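Local coordinates for oligogalacturonate-specific porin kdgM (Dickeya dadantii, PDB 4FQE), which forms a monomeric outer-membrane porin specific for oligogalacturonides, letting these acidic sugars cross the outer membrane, and is required for full virulence, at residues V63-Y68 with R92-G97; R98-V101 with L105-A108; T173-L178 with R207-V212. All coordinates share one frame; numbering follows the deposited sequence.

Interaction 1. Residues V63-Y68 with R92-G97. With C8E ((hydroxyethyloxy)tri(ethyloxy)octane), chain H; C8E ((hydroxyethyloxy)tri(ethyloxy)octane), chain E.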
loop_
_atom_site.group_PDB
_atom_site.type_symbol
_atom_site.label_atom_id
_atom_site.label_comp_id
_atom_site.label_asym_id
_atom_site.label_seq_id
_atom_site.Cartn_x
_atom_site.Cartn_y
_atom_site.Cartn_z
ATOM N N VAL A 63 -8.885 3.735 6.648
ATOM C CA VAL A 63 -9.377 3.318 5.328
ATOM C C VAL A 63 -10.484 2.313 5.587
ATOM O O VAL A 63 -10.309 1.383 6.374
ATOM C CB VAL A 63 -8.281 2.623 4.466
ATOM C CG1 VAL A 63 -8.776 2.275 3.039
ATOM C CG2 VAL A 63 -7.007 3.465 4.396
ATOM N N ALA A 64 -11.602 2.496 4.912
ATOM C CA ALA A 64 -12.653 1.477 4.797
ATOM C C ALA A 64 -12.842 1.123 3.323
ATOM O O ALA A 64 -12.731 1.979 2.464
ATOM C CB ALA A 64 -13.961 1.994 5.398
ATOM N N SER A 65 -13.062 -0.158 3.028
ATOM C CA SER A 65 -13.243 -0.629 1.658
ATOM C C SER A 65 -14.068 -1.900 1.600
ATOM O O SER A 65 -14.258 -2.594 2.594
ATOM C CB SER A 65 -11.897 -0.898 0.955
ATOM O OG SER A 65 -11.083 -1.783 1.728
ATOM N N TYR A 66 -14.550 -2.195 0.388
ATOM C CA TYR A 66 -15.173 -3.487 0.075
ATOM C C TYR A 66 -14.417 -4.076 -1.131
ATOM O O TYR A 66 -14.230 -3.389 -2.128
ATOM C CB TYR A 66 -16.661 -3.309 -0.284
ATOM C CG TYR A 66 -17.664 -3.792 0.753
ATOM C CD1 TYR A 66 -18.427 -2.876 1.512
ATOM C CD2 TYR A 66 -17.854 -5.155 0.997
ATOM C CE1 TYR A 66 -19.342 -3.301 2.474
ATOM C CE2 TYR A 66 -18.749 -5.591 1.982
ATOM C CZ TYR A 66 -19.505 -4.659 2.703
ATOM O OH TYR A 66 -20.409 -5.079 3.656
ATOM N N VAL A 67 -14.024 -5.345 -1.076
ATOM C CA VAL A 67 -13.573 -6.009 -2.282
ATOM C C VAL A 67 -14.735 -6.827 -2.819
ATOM O O VAL A 67 -15.245 -7.706 -2.135
ATOM C CB VAL A 67 -12.365 -6.939 -2.077
ATOM C CG1 VAL A 67 -12.012 -7.588 -3.414
ATOM C CG2 VAL A 67 -11.136 -6.183 -1.548
ATOM N N TYR A 68 -15.141 -6.516 -4.039
ATOM C CA TYR A 68 -16.242 -7.220 -4.721
ATOM C C TYR A 68 -15.640 -8.134 -5.787
ATOM O O TYR A 68 -15.072 -7.647 -6.766
ATOM C CB TYR A 68 -17.183 -6.193 -5.361
ATOM C CG TYR A 68 -17.906 -5.279 -4.341
ATOM C CD1 TYR A 68 -18.882 -5.794 -3.473
ATOM C CD2 TYR A 68 -17.623 -3.906 -4.257
ATOM C CE1 TYR A 68 -19.539 -4.982 -2.560
ATOM C CE2 TYR A 68 -18.287 -3.075 -3.329
ATOM C CZ TYR A 68 -19.245 -3.617 -2.498
ATOM O OH TYR A 68 -19.913 -2.825 -1.589
ATOM N N ARG A 92 -8.953 10.819 0.353
ATOM C CA ARG A 92 -8.479 10.079 -0.813
ATOM C C ARG A 92 -9.342 8.849 -0.986
ATOM O O ARG A 92 -8.998 7.783 -0.478
ATOM C CB ARG A 92 -7.004 9.712 -0.618
ATOM C CG ARG A 92 -6.105 10.903 -0.330
ATOM C CD ARG A 92 -4.633 10.548 -0.415
ATOM N NE ARG A 92 -4.199 9.681 0.676
ATOM C CZ ARG A 92 -2.990 9.123 0.773
ATOM N NH1 ARG A 92 -2.085 9.300 -0.178
ATOM N NH2 ARG A 92 -2.676 8.361 1.820
ATOM N N PRO A 93 -10.482 8.986 -1.677
ATOM C CA PRO A 93 -11.249 7.806 -2.031
ATOM C C PRO A 93 -10.507 7.087 -3.156
ATOM O O PRO A 93 -9.637 7.683 -3.764
ATOM C CB PRO A 93 -12.556 8.384 -2.579
ATOM C CG PRO A 93 -12.142 9.652 -3.202
ATOM C CD PRO A 93 -10.986 10.183 -2.365
ATOM N N TYR A 94 -10.813 5.826 -3.409
ATOM C CA TYR A 94 -10.142 5.133 -4.511
ATOM C C TYR A 94 -10.944 4.012 -5.108
ATOM O O TYR A 94 -11.893 3.552 -4.505
ATOM C CB TYR A 94 -8.788 4.594 -4.052
ATOM C CG TYR A 94 -8.834 3.491 -3.010
ATOM C CD1 TYR A 94 -8.672 3.774 -1.643
ATOM C CD2 TYR A 94 -9.025 2.164 -3.381
ATOM C CE1 TYR A 94 -8.674 2.755 -0.693
ATOM C CE2 TYR A 94 -9.054 1.153 -2.432
ATOM C CZ TYR A 94 -8.869 1.451 -1.089
ATOM O OH TYR A 94 -8.917 0.447 -0.156
ATOM N N LEU A 95 -10.541 3.595 -6.300
ATOM C CA LEU A 95 -11.052 2.386 -6.949
ATOM C C LEU A 95 -9.846 1.554 -7.427
ATOM O O LEU A 95 -9.023 2.037 -8.188
ATOM C CB LEU A 95 -11.932 2.747 -8.139
ATOM C CG LEU A 95 -12.730 1.608 -8.805
ATOM C CD1 LEU A 95 -13.666 0.932 -7.807
ATOM C CD2 LEU A 95 -13.550 2.119 -10.006
ATOM N N ARG A 96 -9.748 0.321 -6.944
ATOM C CA ARG A 96 -8.672 -0.587 -7.343
ATOM C C ARG A 96 -9.265 -1.800 -8.070
ATOM O O ARG A 96 -10.097 -2.508 -7.527
ATOM C CB ARG A 96 -7.849 -1.042 -6.124
ATOM C CG ARG A 96 -6.749 -2.049 -6.466
ATOM C CD ARG A 96 -5.642 -2.137 -5.412
ATOM N NE ARG A 96 -6.188 -1.959 -4.064
ATOM C CZ ARG A 96 -5.511 -1.510 -3.006
ATOM N NH1 ARG A 96 -6.129 -1.386 -1.840
ATOM N NH2 ARG A 96 -4.227 -1.172 -3.099
ATOM N N GLY A 97 -8.832 -2.029 -9.294
ATOM C CA GLY A 97 -9.162 -3.257 -10.001
ATOM C C GLY A 97 -8.041 -4.244 -9.922
ATOM O O GLY A 97 -6.866 -3.856 -9.997
HETATM C C1 C8E H . -11.901 7.306 -6.912
HETATM C C2 C8E H . -13.338 7.750 -7.007
HETATM C C3 C8E H . -14.201 6.547 -7.359
HETATM C C4 C8E H . -14.136 5.476 -6.277
HETATM C C5 C8E H . -15.440 5.344 -5.516
HETATM C C6 C8E H . -15.498 6.392 -4.415
HETATM C C7 C8E H . -15.232 5.797 -3.041
HETATM C C8 C8E H . -15.601 6.783 -1.935
HETATM O O9 C8E H . -16.951 6.570 -1.515
HETATM C C10 C8E H . -17.394 7.490 -0.511
HETATM C C11 C8E H . -18.310 6.765 0.476
HETATM O O12 C8E H . -17.626 6.417 1.679
HETATM C C13 C8E H . -18.204 5.326 2.404
HETATM C C14 C8E H . -17.623 3.994 1.924
HETATM O O15 C8E H . -17.155 3.171 3.003
HETATM C C16 C8E H . -17.444 1.766 2.876
HETATM C C17 C8E H . -16.473 1.035 1.957
HETATM O O18 C8E H . -16.998 0.986 0.623
HETATM C C19 C8E H . -16.305 1.819 -0.303
HETATM C C20 C8E H . -17.285 2.668 -1.100
HETATM O O21 C8E H . -16.865 4.036 -1.130
HETATM C C1 C8E E . -9.634 -1.412 -12.789
HETATM C C2 C8E E . -10.684 -0.335 -12.598
HETATM C C3 C8E E . -10.180 0.830 -11.753
HETATM C C4 C8E E . -8.967 1.503 -12.379
HETATM C C5 C8E E . -9.139 3.009 -12.542
HETATM C C6 C8E E . -10.195 3.355 -13.601
HETATM C C7 C8E E . -9.886 4.563 -14.501
HETATM C C8 C8E E . -8.460 5.113 -14.471
HETATM O O9 C8E E . -8.328 6.269 -15.307
HETATM C C10 C8E E . -6.997 6.796 -15.368
HETATM C C11 C8E E . -6.983 8.319 -15.278
HETATM O O12 C8E E . -5.858 8.838 -16.006
HETATM C C13 C8E E . -6.150 9.090 -17.389
HETATM C C14 C8E E . -4.921 8.925 -18.287
HETATM O O15 C8E E . -4.173 7.743 -17.955
HETATM C C16 C8E E . -2.762 7.979 -17.994
HETATM C C17 C8E E . -1.962 6.688 -17.795
HETATM O O18 C8E E . -0.629 6.988 -17.356
HETATM C C19 C8E E . 0.175 7.657 -18.333
HETATM C C20 C8E E . 0.275 9.147 -18.000
HETATM O O21 C8E E . -0.170 9.981 -19.078
#

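Interaction 2. Residues R98-V101 with L105-A108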
loop_
_atom_site.group_PDB
_atom_site.type_symbol
_atom_site.label_atom_id
_atom_site.label_comp_id
_atom_site.label_asym_id
_atom_site.label_seq_id
_atom_site.Cartn_x
_atom_site.Cartn_y
_atom_site.Cartn_z
ATOM N N ARG A 98 -8.387 -5.520 -9.789
ATOM C CA ARG A 98 -7.395 -6.582 -9.718
ATOM C C ARG A 98 -7.715 -7.725 -10.677
ATOM O O ARG A 98 -8.869 -8.142 -10.799
ATOM C CB ARG A 98 -7.286 -7.116 -8.288
ATOM C CG ARG A 98 -6.301 -8.261 -8.138
ATOM C CD ARG A 98 -6.234 -8.797 -6.715
ATOM N NE ARG A 98 -5.231 -9.861 -6.622
ATOM C CZ ARG A 98 -4.993 -10.614 -5.545
ATOM N NH1 ARG A 98 -5.696 -10.465 -4.408
ATOM N NH2 ARG A 98 -4.052 -11.540 -5.610
ATOM N N ALA A 99 -6.682 -8.229 -11.359
ATOM C CA ALA A 99 -6.807 -9.430 -12.195
ATOM C C ALA A 99 -5.778 -10.470 -11.771
ATOM O O ALA A 99 -4.591 -10.194 -11.815
ATOM C CB ALA A 99 -6.611 -9.076 -13.662
ATOM N N ASN A 100 -6.236 -11.626 -11.310
ATOM C CA ASN A 100 -5.355 -12.783 -11.147
ATOM C C ASN A 100 -5.066 -13.465 -12.470
ATOM O O ASN A 100 -5.879 -14.239 -12.988
ATOM C CB ASN A 100 -5.928 -13.768 -10.147
ATOM C CG ASN A 100 -6.197 -13.122 -8.825
ATOM O OD1 ASN A 100 -5.320 -12.482 -8.258
ATOM N ND2 ASN A 100 -7.418 -13.251 -8.331
ATOM N N VAL A 101 -3.903 -13.152 -13.034
ATOM C CA VAL A 101 -3.482 -13.727 -14.327
ATOM C C VAL A 101 -3.241 -15.232 -14.194
ATOM O O VAL A 101 -3.715 -16.030 -15.017
ATOM C CB VAL A 101 -2.195 -13.040 -14.855
ATOM C CG1 VAL A 101 -1.787 -13.608 -16.215
ATOM C CG2 VAL A 101 -2.396 -11.531 -14.922
ATOM N N LEU A 105 0.465 -14.983 -10.038
ATOM C CA LEU A 105 0.728 -13.688 -10.653
ATOM C C LEU A 105 -0.513 -12.831 -10.662
ATOM O O LEU A 105 -1.532 -13.258 -11.197
ATOM C CB LEU A 105 1.194 -13.877 -12.096
ATOM C CG LEU A 105 1.532 -12.615 -12.900
ATOM C CD1 LEU A 105 2.677 -11.894 -12.205
ATOM C CD2 LEU A 105 1.944 -12.979 -14.326
ATOM N N SER A 106 -0.426 -11.631 -10.095
ATOM C CA SER A 106 -1.555 -10.704 -10.126
ATOM C C SER A 106 -1.149 -9.314 -10.576
ATOM O O SER A 106 0.009 -8.899 -10.438
ATOM C CB SER A 106 -2.295 -10.655 -8.787
ATOM O OG SER A 106 -1.408 -10.410 -7.723
ATOM N N VAL A 107 -2.122 -8.591 -11.128
ATOM C CA VAL A 107 -1.919 -7.219 -11.559
ATOM C C VAL A 107 -3.047 -6.364 -11.028
ATOM O O VAL A 107 -4.175 -6.812 -10.952
ATOM C CB VAL A 107 -1.772 -7.106 -13.087
ATOM C CG1 VAL A 107 -0.531 -7.900 -13.561
ATOM C CG2 VAL A 107 -2.995 -7.607 -13.812
ATOM N N ALA A 108 -2.745 -5.152 -10.597
ATOM C CA ALA A 108 -3.820 -4.245 -10.124
ATOM C C ALA A 108 -3.595 -2.854 -10.653
ATOM O O ALA A 108 -2.479 -2.485 -11.017
ATOM C CB ALA A 108 -3.927 -4.267 -8.603
#

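Interaction 3. Residues T173-L178 with R207-V212. With C8E ((hydroxyethyloxy)tri(ethyloxy)octane), chain I.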
loop_
_atom_site.group_PDB
_atom_site.type_symbol
_atom_site.label_atom_id
_atom_site.label_comp_id
_atom_site.label_asym_id
_atom_site.label_seq_id
_atom_site.Cartn_x
_atom_site.Cartn_y
_atom_site.Cartn_z
ATOM N N THR A 173 7.003 7.214 -9.778
ATOM C CA THR A 173 7.686 6.406 -8.784
ATOM C C THR A 173 7.738 4.977 -9.274
ATOM O O THR A 173 6.737 4.434 -9.747
ATOM C CB THR A 173 6.955 6.455 -7.429
ATOM O OG1 THR A 173 7.044 7.782 -6.926
ATOM C CG2 THR A 173 7.598 5.523 -6.418
ATOM N N HIS A 174 8.913 4.384 -9.156
ATOM C CA HIS A 174 9.124 2.961 -9.396
ATOM C C HIS A 174 9.511 2.312 -8.097
ATOM O O HIS A 174 10.434 2.783 -7.397
ATOM C CB HIS A 174 10.234 2.766 -10.390
ATOM C CG HIS A 174 9.977 3.367 -11.759
ATOM N ND1 HIS A 174 9.282 2.719 -12.711
ATOM C CD2 HIS A 174 10.417 4.556 -12.333
ATOM C CE1 HIS A 174 9.226 3.482 -13.831
ATOM N NE2 HIS A 174 9.929 4.603 -13.599
ATOM N N ASN A 175 8.816 1.255 -7.725
ATOM C CA ASN A 175 9.104 0.581 -6.479
ATOM C C ASN A 175 9.153 -0.929 -6.634
ATOM O O ASN A 175 8.329 -1.522 -7.370
ATOM C CB ASN A 175 8.072 0.989 -5.421
ATOM C CG ASN A 175 8.555 0.733 -4.010
ATOM O OD1 ASN A 175 9.430 1.439 -3.506
ATOM N ND2 ASN A 175 7.900 -0.196 -3.327
ATOM N N VAL A 176 10.153 -1.538 -5.992
ATOM C CA VAL A 176 10.262 -2.992 -5.903
ATOM C C VAL A 176 10.238 -3.467 -4.448
ATOM O O VAL A 176 11.002 -2.998 -3.604
ATOM C CB VAL A 176 11.560 -3.471 -6.561
ATOM C CG1 VAL A 176 11.631 -4.984 -6.535
ATOM C CG2 VAL A 176 11.674 -2.933 -7.982
ATOM N N LYS A 177 9.367 -4.419 -4.161
ATOM C CA LYS A 177 9.187 -4.930 -2.812
ATOM C C LYS A 177 9.425 -6.422 -2.870
ATOM O O LYS A 177 8.957 -7.111 -3.803
ATOM C CB LYS A 177 7.762 -4.685 -2.313
ATOM C CG LYS A 177 7.449 -5.234 -0.917
ATOM C CD LYS A 177 5.988 -4.932 -0.512
ATOM C CE LYS A 177 5.707 -4.968 0.980
ATOM N NZ LYS A 177 4.232 -4.858 1.321
ATOM N N LEU A 178 10.171 -6.924 -1.892
ATOM C CA LEU A 178 10.378 -8.353 -1.754
ATOM C C LEU A 178 9.964 -8.769 -0.345
ATOM O O LEU A 178 10.468 -8.247 0.641
ATOM C CB LEU A 178 11.862 -8.679 -2.018
ATOM C CG LEU A 178 12.307 -10.116 -1.766
ATOM C CD1 LEU A 178 11.623 -11.074 -2.752
ATOM C CD2 LEU A 178 13.818 -10.219 -1.882
ATOM N N ARG A 207 14.539 5.581 -2.188
ATOM C CA ARG A 207 13.716 5.418 -0.999
ATOM C C ARG A 207 13.805 3.964 -0.589
ATOM O O ARG A 207 13.486 3.059 -1.377
ATOM C CB ARG A 207 12.258 5.787 -1.326
ATOM C CG ARG A 207 11.298 5.572 -0.169
ATOM C CD ARG A 207 9.869 5.873 -0.589
ATOM N NE ARG A 207 9.350 4.829 -1.483
ATOM C CZ ARG A 207 8.301 4.982 -2.287
ATOM N NH1 ARG A 207 7.660 6.140 -2.346
ATOM N NH2 ARG A 207 7.900 3.981 -3.051
ATOM N N TYR A 208 14.233 3.754 0.643
ATOM C CA TYR A 208 14.435 2.419 1.187
ATOM C C TYR A 208 13.461 2.198 2.320
ATOM O O TYR A 208 13.282 3.079 3.154
ATOM C CB TYR A 208 15.840 2.291 1.790
ATOM C CG TYR A 208 16.982 2.455 0.823
ATOM C CD1 TYR A 208 17.662 3.665 0.731
ATOM C CD2 TYR A 208 17.423 1.392 0.043
ATOM C CE1 TYR A 208 18.739 3.825 -0.118
ATOM C CE2 TYR A 208 18.504 1.548 -0.830
ATOM C CZ TYR A 208 19.143 2.777 -0.908
ATOM O OH TYR A 208 20.215 2.966 -1.762
ATOM N N ARG A 209 12.821 1.035 2.318
ATOM C CA ARG A 209 11.948 0.609 3.391
ATOM C C ARG A 209 12.304 -0.783 3.858
ATOM O O ARG A 209 12.600 -1.672 3.054
ATOM C CB ARG A 209 10.491 0.587 2.926
ATOM C CG ARG A 209 9.923 1.949 2.552
ATOM C CD ARG A 209 8.695 1.845 1.693
ATOM N NE ARG A 209 8.025 3.133 1.473
ATOM C CZ ARG A 209 6.986 3.317 0.652
ATOM N NH1 ARG A 209 6.504 2.325 -0.086
ATOM N NH2 ARG A 209 6.415 4.518 0.554
ATOM N N VAL A 210 12.250 -0.969 5.173
ATOM C CA VAL A 210 12.237 -2.297 5.734
ATOM C C VAL A 210 11.058 -2.367 6.691
ATOM O O VAL A 210 10.723 -1.399 7.384
ATOM C CB VAL A 210 13.549 -2.619 6.478
ATOM C CG1 VAL A 210 14.656 -2.768 5.459
ATOM C CG2 VAL A 210 13.844 -1.547 7.559
ATOM N N GLY A 211 10.420 -3.523 6.725
ATOM C CA GLY A 211 9.290 -3.701 7.628
ATOM C C GLY A 211 9.020 -5.153 7.912
ATOM O O GLY A 211 9.685 -6.046 7.398
ATOM N N VAL A 212 8.011 -5.378 8.737
ATOM C CA VAL A 212 7.525 -6.702 9.004
ATOM C C VAL A 212 6.050 -6.625 9.313
ATOM O O VAL A 212 5.580 -5.677 9.962
ATOM C CB VAL A 212 8.293 -7.380 10.164
ATOM C CG1 VAL A 212 8.153 -6.560 11.436
ATOM C CG2 VAL A 212 7.811 -8.830 10.341
HETATM C C1 C8E I . 7.038 -11.200 -12.369
HETATM C C2 C8E I . 7.130 -9.686 -12.439
HETATM C C3 C8E I . 7.289 -9.021 -11.066
HETATM C C4 C8E I . 8.754 -8.768 -10.701
HETATM C C5 C8E I . 9.267 -7.387 -11.111
HETATM C C6 C8E I . 10.400 -6.912 -10.199
HETATM C C7 C8E I . 11.523 -6.185 -10.932
HETATM C C8 C8E I . 10.994 -4.969 -11.682
HETATM O O9 C8E I . 12.013 -3.974 -11.825
HETATM C C10 C8E I . 11.580 -2.807 -12.529
HETATM C C11 C8E I . 11.847 -1.613 -11.630
HETATM O O12 C8E I . 12.413 -0.546 -12.382
HETATM C C13 C8E I . 13.112 0.345 -11.519
HETATM C C14 C8E I . 13.673 1.483 -12.344
HETATM O O15 C8E I . 14.532 2.268 -11.508
HETATM C C16 C8E I . 14.406 3.656 -11.789
HETATM C C17 C8E I . 15.729 4.198 -12.290
HETATM O O18 C8E I . 15.738 5.609 -12.060
HETATM C C19 C8E I . 16.984 6.199 -12.438
HETATM C C20 C8E I . 17.903 6.246 -11.223
HETATM O O21 C8E I . 17.806 7.517 -10.566
HETATM O O HOH W 1 10.622 2.218 -1.290
#

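Interaction 1. Residues V63-Y68 with R92-G97
Tyr94 reaches across one intervening strand to meet Val63 and Ser65 from the side of the barrel wall that faces the channel. Its CB bond points neither at nor away from 63-68, but with chi1 at 66° the ring swings from CB toward that segment. Tyr94 CE1 lies 3.8 Å from Val63 CG1, and that methyl sits in the ring plane at the edge while the two side chains cross at about a right angle. The tip follows: Tyr94 OH, also near this methyl, comes to 3.5 Å from Ser65 CB, a van der Waals contact. The polar needs of that tip are met on the strand between, where OH hydrogen-bonds Glu77; Ser65 OG hydrogen-bonds Arg26. On the outward side of the wall the C8E of chain H spans both strands, its C8 3.5 Å from Pro93 CB and its C17 3.6 Å from Ser65 CA. The tail carbon C1 of the chain E C8E lies 3.4 Å from Gly97 CA. The contact thus bridges strands 57-69 and 90-100 over strand 74-85, which is hydrogen-bonded to 57-69 through Ala64 and Phe80; on the far side, Tyr94 packs on Arg112 of strand 105-116.

Interaction 2. Residues R98-V101 with L105-A108
The Arg98 guanidinium and the Ser106 side chain meet obliquely, Arg98 NH2 lying 3.6 Å from Ser106 OG, while Asn100 ND2 lies over one face of the guanidinium, 4.3 Å above the plane and displaced toward the rim. The guanidinium and the amide share one side of a beta hairpin, strands 90-100 and 105-116 of the porin barrel, with a short turn that probably lies at the periplasmic end. The Asn100 amide is placed by its own bond, ND2 donating to Ser72 O, and its OD1 rests 3.6 Å from Ser106 CB. Arg98 stays extended from CG to NE, which carries its end two residues along the partner strand, past its pair mate Ala108. Ala99 and Val107 form the hydrogen-bonded antiparallel pair: Ala99 N reaches Val107 O at 2.9 Å, and Val107 N answers to Ala99 O at 3.0 Å. Their side chains occupy the other side of the sheet. There Val107 CG2 touches Ala99 CB at 3.9 Å and Val101 CG2 at 4.1 Å. Leu105 continues this apolar patch onto Ile138 and Tyr140 of strand 131-142. At the turn, Val101 N makes a weak, bent bond of 3.0 Å to Leu105 O, with 121° at the hydrogen.

Interaction 3. Residues T173-L178 with R207-V212
Strands 173-178 and 207-212 run roughly parallel, 26° apart, with axes 9.2 Å from each other at closest approach, and Asn175 and Arg207 are nearest across the strand between them. Arg207 NH2 donates a nearly straight hydrogen bond of 3.0 Å to Asn175 OD1. The acceptor lies in the guanidinium plane, but the donor stands above the amide plane, 69° out of it, and therefore does not use a lone pair. A bend at chi3 of 72° folds the arginine's end into this position. A water bridges the two residues: it donates to Asn175 OD1 at 2.6 Å and to Arg207 O, and accepts from Arg207 NE at 2.9 Å. Thr173 CG2 approaches to 3.7 Å from Arg207 NH2, the two side chains crossing at about a right angle. All this projects to the channel side of the twelve-stranded antiparallel barrel, over strand 186-195, whereas His174 and Val176 point outward to a detergent molecule. The inner side is rich in arginine, which is consistent with passage of acidic oligogalacturonides. The Arg209 guanidinium lies over one face of that of Arg207 with the planes nearly parallel, Arg209 NH2 3.4 Å above the Arg207 plane and over its centre. Acidic neighbours probably ease the mutual charge, since Arg209 forms salt bridges with Glu8 and Glu191. Glu191 OE1 also accepts from Asn175 ND2, so the amide is gripped at both ends. Outside the wall, detergent carbon C14 lies over one face of the His174 ring, whose ND1 is hydrogen-bonded to Tyr150 OH.

How the interactions relate
All three contacts belong to one closed sheet. Interactions 1 and 2 are consecutive on strand 90-100 and touch where Gly97 O meets Ala108 CB at 3.3 Å, with centres 16 Å apart. The centre of interaction 3 is about 22 Å from that of interaction 1, on the opposite side of the chain's centre, and about 20 Å from that of interaction 2. Interactions 1 and 3 join second-neighbour strands through inward side chains, whereas interaction 2 pairs adjacent ones. Detergent borders all three contacts, lying about 4 Å from the Leu105 side chain in interaction 2, and n-octane lies about 8 Å from the Val63 side chain, consistent with a lipid-facing exterior.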